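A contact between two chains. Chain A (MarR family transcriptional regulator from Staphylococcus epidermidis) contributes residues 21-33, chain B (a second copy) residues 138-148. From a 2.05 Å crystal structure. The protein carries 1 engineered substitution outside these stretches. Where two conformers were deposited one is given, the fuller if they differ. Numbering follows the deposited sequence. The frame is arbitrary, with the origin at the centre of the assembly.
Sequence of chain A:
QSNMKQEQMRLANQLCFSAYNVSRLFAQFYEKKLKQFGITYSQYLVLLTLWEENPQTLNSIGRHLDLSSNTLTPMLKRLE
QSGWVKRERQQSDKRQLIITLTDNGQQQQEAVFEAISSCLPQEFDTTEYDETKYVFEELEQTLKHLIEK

Chain A (21-33) NVSRLFAQFYEKK
Chain B, residues 138-148: ELEQTLKHLIE

Two helices, one from each copy of the protein, pack side by side and run in nearly the same direction: the axes of A21-33 and B138-147 cross at 24° and approach to 9.3 Å. Both have regular helical backbones, phi near -65° and psi near -40°, with i to i+4 hydrogen bonds such as Phe A29 N to Leu A25 O (3.0 Å) and Ile B147 N to Leu B143 O (3.0 Å). The register is set by three CA-CA pairs: Val A22 with Glu B140 (5.9 Å), Leu A25 with Leu B143 (6.1 Å) and Phe A29 with Ile B147 (5.7 Å). The 607 Å² buried between them is mainly apolar, and no hydrogen bond crosses among the modelled atoms.

Leu B143 (chi1 -76°, chi2 174°) is the central bump. Its CD1 enters a hollow formed by Val A22, Leu A25 and Phe A26, lying 4.0 Å from Val A22 CG2, 3.6 Å from Leu A25 CB and 3.7 Å from Phe A26 CE2. The same methyl sits over one face of the Phe A26 ring, 3.5 Å from the ring centroid and 2° off the normal, a CH-pi contact. Phe A26 has its CA-to-CB bond directed away, yet chi1 of -79° and chi2 of -67° bring its ring end back to form this flat wall. Leu B139 (m, t) extends the apolar patch: its CB is 3.9 Å from Val A22 CG2, and its CD2 is 4.1 Å from Phe A26 CZ. Val A22 (chi1 64°, p) points its CA-to-CB bond toward chain B, and its CG2 lies between Leu B139 CB and Leu B143 CD1, 3.9 Å and 4.0 Å away.

Leu A25 (m, t) returns the insertion, placing CD1 3.7 Å from Glu B140 CA; Glu B140 is modelled only to CB. Ile B147 (chi1 -57°, chi2 164°) points its CB sideways, but its end turns inward, so CD1 reaches 3.5 Å from Leu A25 O and 4.1 Å from Leu A25 CD2. That methyl also touches Gln A28 OE1 at 3.5 Å, a van der Waals contact with the amide end of Gln A28 (m, t, chi3 30°). Ile B147 has the largest covered area of any residue here, 101 Å².

Toward the C-terminal ends, Phe A29 (chi1 174°, chi2 86°) brings CD1 to 3.8 Å from Leu B146 CB. Lys A32 closes this end with chi1 to chi3 all t and chi4 59°: its aliphatic chain lies against the partner backbone, CE 3.5 Å from Leu B146 O and CD 3.7 Å from Ile B147 O.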

# COMPACT_ATOMS: atom_id res chain seq x y z
N ASN A 21 0.01 -5.77 -4.35
CA ASN A 21 0.99 -5.31 -5.33
C ASN A 21 0.46 -4.14 -6.15
O ASN A 21 1.22 -3.22 -6.48
CB ASN A 21 1.41 -6.47 -6.24
CG ASN A 21 2.49 -7.33 -5.62
OD1 ASN A 21 2.89 -7.12 -4.47
ND2 ASN A 21 2.98 -8.31 -6.37
N VAL A 22 -0.83 -4.15 -6.48
CA VAL A 22 -1.37 -3.02 -7.22
C VAL A 22 -1.60 -1.82 -6.30
O VAL A 22 -1.46 -0.67 -6.73
CB VAL A 22 -2.66 -3.42 -7.97
CG1 VAL A 22 -3.76 -3.81 -7.01
CG2 VAL A 22 -3.12 -2.29 -8.88
N SER A 23 -1.94 -2.06 -5.03
CA SER A 23 -2.09 -0.95 -4.10
C SER A 23 -0.77 -0.23 -3.89
O SER A 23 -0.75 0.99 -3.69
CB SER A 23 -2.65 -1.44 -2.76
OG SER A 23 -1.66 -2.12 -2.00
N ARG A 24 0.35 -0.96 -3.93
CA ARG A 24 1.66 -0.31 -3.83
C ARG A 24 1.95 0.56 -5.05
O ARG A 24 2.68 1.55 -4.94
CB ARG A 24 2.76 -1.35 -3.64
CG ARG A 24 2.62 -2.16 -2.36
CD ARG A 24 3.92 -2.86 -1.98
NE ARG A 24 4.30 -3.88 -2.95
CZ ARG A 24 5.35 -4.68 -2.80
NH1 ARG A 24 6.12 -4.58 -1.73
NH2 ARG A 24 5.64 -5.59 -3.73
N LEU A 25 1.41 0.20 -6.22
CA LEU A 25 1.59 1.04 -7.40
C LEU A 25 0.75 2.31 -7.30
O LEU A 25 1.19 3.39 -7.71
CB LEU A 25 1.25 0.26 -8.66
CG LEU A 25 2.15 -0.94 -8.95
CD1 LEU A 25 1.68 -1.68 -10.19
CD2 LEU A 25 3.60 -0.50 -9.11
N PHE A 26 -0.48 2.19 -6.78
CA PHE A 26 -1.26 3.38 -6.49
C PHE A 26 -0.55 4.26 -5.47
O PHE A 26 -0.54 5.49 -5.60
CB PHE A 26 -2.65 3.00 -5.98
CG PHE A 26 -3.61 2.59 -7.06
CD1 PHE A 26 -4.06 3.51 -7.98
CD2 PHE A 26 -4.07 1.28 -7.13
CE1 PHE A 26 -4.95 3.14 -8.98
CE2 PHE A 26 -4.96 0.90 -8.12
CZ PHE A 26 -5.40 1.83 -9.04
N ALA A 27 0.06 3.65 -4.45
CA ALA A 27 0.78 4.42 -3.44
C ALA A 27 1.97 5.16 -4.05
O ALA A 27 2.20 6.33 -3.73
CB ALA A 27 1.24 3.49 -2.31
N GLN A 28 2.73 4.49 -4.92
CA GLN A 28 3.85 5.15 -5.57
C GLN A 28 3.38 6.28 -6.48
O GLN A 28 4.09 7.28 -6.64
CB GLN A 28 4.66 4.13 -6.38
CG GLN A 28 5.41 3.12 -5.52
CD GLN A 28 5.83 1.89 -6.30
OE1 GLN A 28 6.07 1.96 -7.51
NE2 GLN A 28 5.92 0.75 -5.62
N PHE A 29 2.20 6.14 -7.08
CA PHE A 29 1.65 7.23 -7.87
C PHE A 29 1.32 8.43 -6.98
O PHE A 29 1.63 9.57 -7.32
CB PHE A 29 0.41 6.76 -8.63
CG PHE A 29 -0.31 7.86 -9.36
CD1 PHE A 29 0.08 8.24 -10.64
CD2 PHE A 29 -1.37 8.52 -8.77
CE1 PHE A 29 -0.58 9.25 -11.31
CE2 PHE A 29 -2.04 9.54 -9.43
CZ PHE A 29 -1.64 9.90 -10.70
N TYR A 30 0.67 8.17 -5.84
CA TYR A 30 0.36 9.25 -4.91
C TYR A 30 1.62 9.96 -4.45
O TYR A 30 1.70 11.19 -4.46
CB TYR A 30 -0.41 8.70 -3.70
CG TYR A 30 -1.91 8.78 -3.82
CD1 TYR A 30 -2.59 9.96 -3.52
CD2 TYR A 30 -2.66 7.68 -4.21
CE1 TYR A 30 -3.97 10.04 -3.62
CE2 TYR A 30 -4.04 7.75 -4.32
CZ TYR A 30 -4.69 8.93 -4.02
OH TYR A 30 -6.06 9.00 -4.12
N GLU A 31 2.64 9.19 -4.04
CA GLU A 31 3.86 9.79 -3.54
C GLU A 31 4.53 10.65 -4.60
O GLU A 31 5.08 11.72 -4.29
CB GLU A 31 4.81 8.69 -3.03
CG GLU A 31 4.31 8.04 -1.74
CD GLU A 31 4.67 6.56 -1.64
OE1 GLU A 31 4.14 5.88 -0.74
OE2 GLU A 31 5.48 6.08 -2.47
N LYS A 32 4.49 10.21 -5.86
CA LYS A 32 5.05 11.01 -6.95
C LYS A 32 4.29 12.32 -7.11
O LYS A 32 4.88 13.39 -7.24
CB LYS A 32 5.03 10.20 -8.24
CG LYS A 32 5.48 10.96 -9.48
CD LYS A 32 5.45 10.06 -10.71
CE LYS A 32 5.78 10.83 -11.98
NZ LYS A 32 7.13 11.47 -11.91
N LYS A 33 2.95 12.25 -7.11
CA LYS A 33 2.14 13.44 -7.31
C LYS A 33 2.26 14.40 -6.13
O LYS A 33 2.43 15.61 -6.31
CB LYS A 33 0.68 13.05 -7.54
CG LYS A 33 0.44 12.44 -8.91
CD LYS A 33 0.93 13.38 -9.99
CE LYS A 33 0.76 12.80 -11.38
NZ LYS A 33 1.22 13.76 -12.41
N GLU B 138 -4.13 -5.08 -15.80
CA GLU B 138 -4.29 -3.88 -16.62
C GLU B 138 -3.92 -2.63 -15.84
O GLU B 138 -3.33 -1.70 -16.39
CB GLU B 138 -5.73 -3.79 -17.13
N LEU B 139 -4.26 -2.58 -14.55
CA LEU B 139 -3.88 -1.45 -13.72
C LEU B 139 -2.38 -1.44 -13.46
O LEU B 139 -1.76 -0.36 -13.39
CB LEU B 139 -4.65 -1.47 -12.40
CG LEU B 139 -6.13 -1.10 -12.46
CD1 LEU B 139 -6.83 -1.48 -11.17
CD2 LEU B 139 -6.29 0.39 -12.75
N GLU B 140 -1.77 -2.62 -13.32
CA GLU B 140 -0.34 -2.69 -13.07
C GLU B 140 0.47 -2.12 -14.23
O GLU B 140 1.54 -1.54 -14.01
CB GLU B 140 0.07 -4.14 -12.79
N GLN B 141 -0.04 -2.28 -15.44
CA GLN B 141 0.63 -1.78 -16.63
C GLN B 141 0.49 -0.27 -16.76
O GLN B 141 1.46 0.42 -17.08
CB GLN B 141 0.07 -2.46 -17.89
CG GLN B 141 0.39 -3.95 -17.97
N THR B 142 -0.71 0.24 -16.50
CA THR B 142 -0.98 1.66 -16.61
C THR B 142 -0.31 2.46 -15.50
O THR B 142 0.23 3.54 -15.74
CB THR B 142 -2.50 1.95 -16.58
OG1 THR B 142 -3.12 1.34 -17.72
CG2 THR B 142 -2.76 3.44 -16.60
N LEU B 143 -0.35 1.94 -14.28
CA LEU B 143 0.24 2.64 -13.14
C LEU B 143 1.75 2.74 -13.26
O LEU B 143 2.34 3.78 -12.95
CB LEU B 143 -0.15 1.95 -11.83
CG LEU B 143 -1.59 2.18 -11.35
CD1 LEU B 143 -1.90 1.32 -10.14
CD2 LEU B 143 -1.82 3.66 -11.04
N LYS B 144 2.37 1.66 -13.72
CA LYS B 144 3.82 1.62 -13.91
C LYS B 144 4.27 2.69 -14.89
O LYS B 144 5.34 3.28 -14.73
CB LYS B 144 4.26 0.24 -14.40
CG LYS B 144 5.37 -0.39 -13.57
N HIS B 145 3.45 2.94 -15.91
CA HIS B 145 3.75 3.95 -16.92
C HIS B 145 3.69 5.34 -16.32
O HIS B 145 4.52 6.20 -16.64
CB HIS B 145 2.77 3.84 -18.09
CG HIS B 145 3.12 4.71 -19.25
ND1 HIS B 145 4.36 5.31 -19.39
CD2 HIS B 145 2.40 5.10 -20.33
CE1 HIS B 145 4.38 6.02 -20.50
NE2 HIS B 145 3.20 5.91 -21.09
N LEU B 146 2.72 5.56 -15.43
CA LEU B 146 2.55 6.85 -14.77
C LEU B 146 3.72 7.15 -13.83
O LEU B 146 4.19 8.29 -13.76
CB LEU B 146 1.23 6.89 -14.00
CG LEU B 146 -0.04 6.72 -14.84
CD1 LEU B 146 -1.25 6.52 -13.93
CD2 LEU B 146 -0.25 7.92 -15.75
N ILE B 147 4.18 6.14 -13.11
CA ILE B 147 5.28 6.32 -12.17
C ILE B 147 6.58 6.56 -12.91
O ILE B 147 7.35 7.47 -12.57
CB ILE B 147 5.38 5.10 -11.23
CG1 ILE B 147 4.06 4.88 -10.50
CG2 ILE B 147 6.52 5.28 -10.24
CD1 ILE B 147 3.93 3.51 -9.86
N GLU B 148 6.85 5.77 -13.94
CA GLU B 148 8.07 5.92 -14.74
C GLU B 148 7.81 6.79 -15.97
O GLU B 148 8.47 7.80 -16.17